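Local coordinates for protein putative amidohydrolase/peptidase (Burkholderia cenocepacia, PDB 4WJB) that probably hydrolyses carbon-nitrogen bonds in linear amides or amidines, as a zinc-dependent amidohydrolase of the peptidase M20 family, at residues Gln226-Val231 with Glu299-Asp304. Residues are numbered along the deposited sequence; the frame is centred on the assembly and turned at random.
Sequences QRWYEV and EFRHPD. With SO4 (sulfate ion), chain G.
Arg-227 and Phe-300 form the hydrogen-bonded pair of two antiparallel strands, Arg-227 N to Phe-300 O at 3.0 Å and Phe-300 N to Arg-227 O at 2.9 Å.

Polar stacking governs the face bearing Gln-226, Trp-228, Glu-299 and Arg-301. The extended Gln-226 and Arg-301 chains run alongside each other, amide over guanidinium with planes 10° apart, placing Gln-226 OE1 3.4 Å from Arg-301 CZ. That oxygen also accepts a bent N-H bond from Trp-228 NE1 on a lone pair in the amide plane, though it is tilted from the indole plane. Arg-301 grips the Glu-299 carboxylate side-on in a salt bridge, NE to OE2 at 2.7 Å and NH2 to OE1. Glu-299 CG sits between backbone N and carbonyl carbon (chi1 64°), and a bend at chi2 brings the carboxylate to the guanidinium edge. Its CB lies over the indole five-membered ring as a CH-pi contact.

Both strands belong to the M20 dimerisation domain, an α/β lid beside the zinc-binding catalytic domain. A sulfate, probably from the crystallisation liquor, bonds Arg-301 NH2 through O1 (3.0 Å) and His-239 and Asn-288 of the second subunit.

The opposite face, toward helix 305-326, combines apolar contact with polar side-chain ends: Tyr-229 CE1 meets Phe-300 CD2 at 3.7 Å, the rings oblique with planes at 70°, while Tyr-229 OH bonds Asp-312 and Arg-227 pairs with Asp-305 and Asp-309.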
ATOM      1  N   GLN A 226       7.800  21.659  -8.587  1.00 24.09           N
ATOM      2  CA  GLN A 226       7.332  20.305  -8.307  1.00 23.11           C
ATOM      3  C   GLN A 226       7.551  19.371  -9.488  1.00 23.27           C
ATOM      4  O   GLN A 226       7.356  19.763 -10.640  1.00 24.42           O
ATOM      5  CB  GLN A 226       5.843  20.301  -7.950  1.00 26.05           C
ATOM      6  CG  GLN A 226       5.450  21.173  -6.779  1.00 28.57           C
ATOM      7  CD  GLN A 226       3.962  21.130  -6.502  1.00 31.75           C
ATOM      8  OE1 GLN A 226       3.341  20.067  -6.548  1.00 31.98           O
ATOM      9  NE2 GLN A 226       3.378  22.290  -6.215  1.00 33.89           N
ATOM     10  N   ARG A 227       7.949  18.137  -9.192  1.00 22.68           N
ATOM     11  CA  ARG A 227       7.958  17.058 -10.178  1.00 24.86           C
ATOM     12  C   ARG A 227       7.272  15.828  -9.578  1.00 25.14           C
ATOM     13  O   ARG A 227       7.685  15.338  -8.526  1.00 23.58           O
ATOM     14  CB  ARG A 227       9.386  16.702 -10.606  1.00 26.40           C
ATOM     15  CG  ARG A 227      10.275  17.890 -10.936  1.00 27.42           C
ATOM     16  CD  ARG A 227      10.403  18.125 -12.432  1.00 28.94           C
ATOM     17  NE  ARG A 227      11.167  19.340 -12.709  1.00 29.84           N
ATOM     18  CZ  ARG A 227      12.429  19.367 -13.129  1.00 30.36           C
ATOM     19  NH1 ARG A 227      13.091  18.239 -13.349  1.00 32.94           N
ATOM     20  NH2 ARG A 227      13.026  20.532 -13.345  1.00 27.97           N
ATOM     21  N   TRP A 228       6.227  15.336 -10.238  1.00 25.64           N
ATOM     22  CA  TRP A 228       5.499  14.164  -9.752  1.00 26.83           C
ATOM     23  C   TRP A 228       5.749  12.962 -10.657  1.00 27.72           C
ATOM     24  O   TRP A 228       5.849  13.110 -11.878  1.00 28.49           O
ATOM     25  CB  TRP A 228       3.991  14.433  -9.677  1.00 30.41           C
ATOM     26  CG  TRP A 228       3.571  15.499  -8.709  1.00 30.91           C
ATOM     27  CD1 TRP A 228       4.363  16.444  -8.124  1.00 30.06           C
ATOM     28  CD2 TRP A 228       2.245  15.725  -8.213  1.00 33.69           C
ATOM     29  NE1 TRP A 228       3.613  17.246  -7.300  1.00 30.65           N
ATOM     30  CE2 TRP A 228       2.310  16.827  -7.335  1.00 31.83           C
ATOM     31  CE3 TRP A 228       1.010  15.099  -8.424  1.00 36.11           C
ATOM     32  CZ2 TRP A 228       1.189  17.316  -6.666  1.00 33.16           C
ATOM     33  CZ3 TRP A 228      -0.103  15.588  -7.759  1.00 37.90           C
ATOM     34  CH2 TRP A 228      -0.005  16.690  -6.891  1.00 35.58           C
ATOM     35  N   TYR A 229       5.824  11.778 -10.054  1.00 25.08           N
ATOM     36  CA  TYR A 229       6.088  10.549 -10.792  1.00 27.75           C
ATOM     37  C   TYR A 229       5.151   9.420 -10.377  1.00 27.15           C
ATOM     38  O   TYR A 229       4.637   9.397  -9.257  1.00 26.18           O
ATOM     39  CB  TYR A 229       7.533  10.079 -10.586  1.00 26.72           C
ATOM     40  CG  TYR A 229       8.594  11.102 -10.911  1.00 27.84           C
ATOM     41  CD1 TYR A 229       8.964  12.060  -9.977  1.00 27.90           C
ATOM     42  CD2 TYR A 229       9.240  11.099 -12.141  1.00 29.25           C
ATOM     43  CE1 TYR A 229       9.932  12.997 -10.262  1.00 30.70           C
ATOM     44  CE2 TYR A 229      10.218  12.035 -12.437  1.00 31.21           C
ATOM     45  CZ  TYR A 229      10.558  12.979 -11.488  1.00 31.69           C
ATOM     46  OH  TYR A 229      11.524  13.918 -11.754  1.00 33.85           O
ATOM     47  N   GLU A 230       4.937   8.487 -11.296  1.00 28.33           N
ATOM     48  CA  GLU A 230       4.310   7.215 -10.976  1.00 28.44           C
ATOM     49  C   GLU A 230       5.286   6.107 -11.334  1.00 30.42           C
ATOM     50  O   GLU A 230       5.881   6.122 -12.414  1.00 31.80           O
ATOM     51  CB  GLU A 230       2.986   7.047 -11.723  1.00 30.04           C
ATOM     52  CG  GLU A 230       1.889   7.963 -11.212  1.00 32.46           C
ATOM     53  CD  GLU A 230       0.580   7.762 -11.938  1.00 36.22           C
ATOM     54  OE1 GLU A 230       0.590   7.132 -13.014  1.00 38.45           O
ATOM     55  OE2 GLU A 230      -0.460   8.234 -11.432  1.00 38.28           O
ATOM     56  N   VAL A 231       5.466   5.164 -10.416  1.00 28.41           N
ATOM     57  CA  VAL A 231       6.414   4.079 -10.607  1.00 30.64           C
ATOM     58  C   VAL A 231       5.736   2.728 -10.428  1.00 30.70           C
ATOM     59  O   VAL A 231       5.077   2.485  -9.418  1.00 29.11           O
ATOM     60  CB  VAL A 231       7.599   4.168  -9.629  1.00 30.90           C
ATOM     61  CG1 VAL A 231       8.526   2.971  -9.815  1.00 31.89           C
ATOM     62  CG2 VAL A 231       8.358   5.473  -9.821  1.00 31.56           C
ATOM     63  N   GLU A 299       7.076  12.403  -5.345  1.00 20.61           N
ATOM     64  CA  GLU A 299       7.052  13.824  -5.675  1.00 20.60           C
ATOM     65  C   GLU A 299       8.261  14.530  -5.072  1.00 17.56           C
ATOM     66  O   GLU A 299       8.658  14.266  -3.936  1.00 16.37           O
ATOM     67  CB  GLU A 299       5.734  14.481  -5.229  1.00 20.32           C
ATOM     68  CG  GLU A 299       5.466  14.493  -3.737  1.00 22.55           C
ATOM     69  CD  GLU A 299       4.743  15.760  -3.290  1.00 24.65           C
ATOM     70  OE1 GLU A 299       3.558  15.946  -3.641  1.00 25.14           O
ATOM     71  OE2 GLU A 299       5.376  16.581  -2.596  1.00 22.98           O
ATOM     72  N   PHE A 300       8.873  15.388  -5.880  1.00 18.27           N
ATOM     73  CA  PHE A 300       9.969  16.244  -5.452  1.00 19.48           C
ATOM     74  C   PHE A 300       9.479  17.681  -5.419  1.00 21.12           C
ATOM     75  O   PHE A 300       8.744  18.105  -6.315  1.00 21.71           O
ATOM     76  CB  PHE A 300      11.169  16.136  -6.400  1.00 18.70           C
ATOM     77  CG  PHE A 300      11.847  14.795  -6.389  1.00 18.94           C
ATOM     78  CD1 PHE A 300      12.150  14.164  -5.193  1.00 19.93           C
ATOM     79  CD2 PHE A 300      12.194  14.175  -7.579  1.00 19.25           C
ATOM     80  CE1 PHE A 300      12.785  12.935  -5.182  1.00 23.05           C
ATOM     81  CE2 PHE A 300      12.828  12.940  -7.576  1.00 20.87           C
ATOM     82  CZ  PHE A 300      13.124  12.321  -6.378  1.00 21.81           C
ATOM     83  N   ARG A 301       9.881  18.434  -4.398  1.00 19.23           N
ATOM     84  CA  ARG A 301       9.609  19.873  -4.373  1.00 20.96           C
ATOM     85  C   ARG A 301      10.851  20.635  -3.926  1.00 21.94           C
ATOM     86  O   ARG A 301      11.521  20.229  -2.973  1.00 23.37           O
ATOM     87  CB  ARG A 301       8.424  20.197  -3.457  1.00 21.39           C
ATOM     88  CG  ARG A 301       7.153  19.442  -3.815  1.00 23.59           C
ATOM     89  CD  ARG A 301       5.918  20.052  -3.172  1.00 24.16           C
ATOM     90  NE  ARG A 301       4.793  19.128  -3.234  1.00 22.36           N
ATOM     91  CZ  ARG A 301       3.518  19.497  -3.160  1.00 25.42           C
ATOM     92  NH1 ARG A 301       3.201  20.777  -3.022  1.00 24.41           N
ATOM     93  NH2 ARG A 301       2.557  18.584  -3.231  1.00 24.74           N
ATOM     94  N   HIS A 302      11.151  21.733  -4.621  1.00 20.89           N
ATOM     95  CA  HIS A 302      12.350  22.531  -4.366  1.00 20.74           C
ATOM     96  C   HIS A 302      12.261  23.854  -5.122  1.00 21.97           C
ATOM     97  O   HIS A 302      11.735  23.897  -6.232  1.00 22.92           O
ATOM     98  CB  HIS A 302      13.611  21.773  -4.792  1.00 22.76           C
ATOM     99  CG  HIS A 302      14.874  22.305  -4.190  1.00 22.77           C
ATOM    100  ND1 HIS A 302      15.589  23.342  -4.749  1.00 22.94           N
ATOM    101  CD2 HIS A 302      15.554  21.939  -3.076  1.00 21.31           C
ATOM    102  CE1 HIS A 302      16.651  23.594  -4.004  1.00 24.17           C
ATOM    103  NE2 HIS A 302      16.656  22.753  -2.985  1.00 20.19           N
ATOM    104  N   PRO A 303      12.780  24.939  -4.528  1.00 21.79           N
ATOM    105  CA  PRO A 303      12.735  26.249  -5.191  1.00 23.82           C
ATOM    106  C   PRO A 303      13.692  26.372  -6.379  1.00 26.18           C
ATOM    107  O   PRO A 303      13.626  27.360  -7.109  1.00 24.75           O
ATOM    108  CB  PRO A 303      13.148  27.217  -4.078  1.00 24.38           C
ATOM    109  CG  PRO A 303      13.997  26.383  -3.155  1.00 22.66           C
ATOM    110  CD  PRO A 303      13.332  25.028  -3.164  1.00 20.47           C
ATOM    111  N   ASP A 304      14.574  25.393  -6.560  1.00 25.30           N
ATOM    112  CA  ASP A 304      15.585  25.451  -7.616  1.00 29.94           C
ATOM    113  C   ASP A 304      15.330  24.371  -8.662  1.00 30.36           C
ATOM    114  O   ASP A 304      15.364  23.178  -8.350  1.00 30.85           O
ATOM    115  CB  ASP A 304      16.989  25.293  -7.014  1.00 33.13           C
ATOM    116  CG  ASP A 304      18.104  25.584  -8.011  1.00 37.93           C
ATOM    117  OD1 ASP A 304      17.875  25.513  -9.237  1.00 37.63           O
ATOM    118  OD2 ASP A 304      19.230  25.881  -7.556  1.00 41.13           O
TER
HETATM  119  S   SO4 G 503      -0.421  20.738  -3.347  1.00 65.34           S
HETATM  120  O1  SO4 G 503      -0.282  19.441  -2.695  1.00 63.34           O
HETATM  121  O2  SO4 G 503       0.382  20.759  -4.571  1.00 65.09           O
HETATM  122  O3  SO4 G 503      -1.818  20.969  -3.693  1.00 66.20           O
HETATM  123  O4  SO4 G 503       0.032  21.795  -2.448  1.00 65.12           O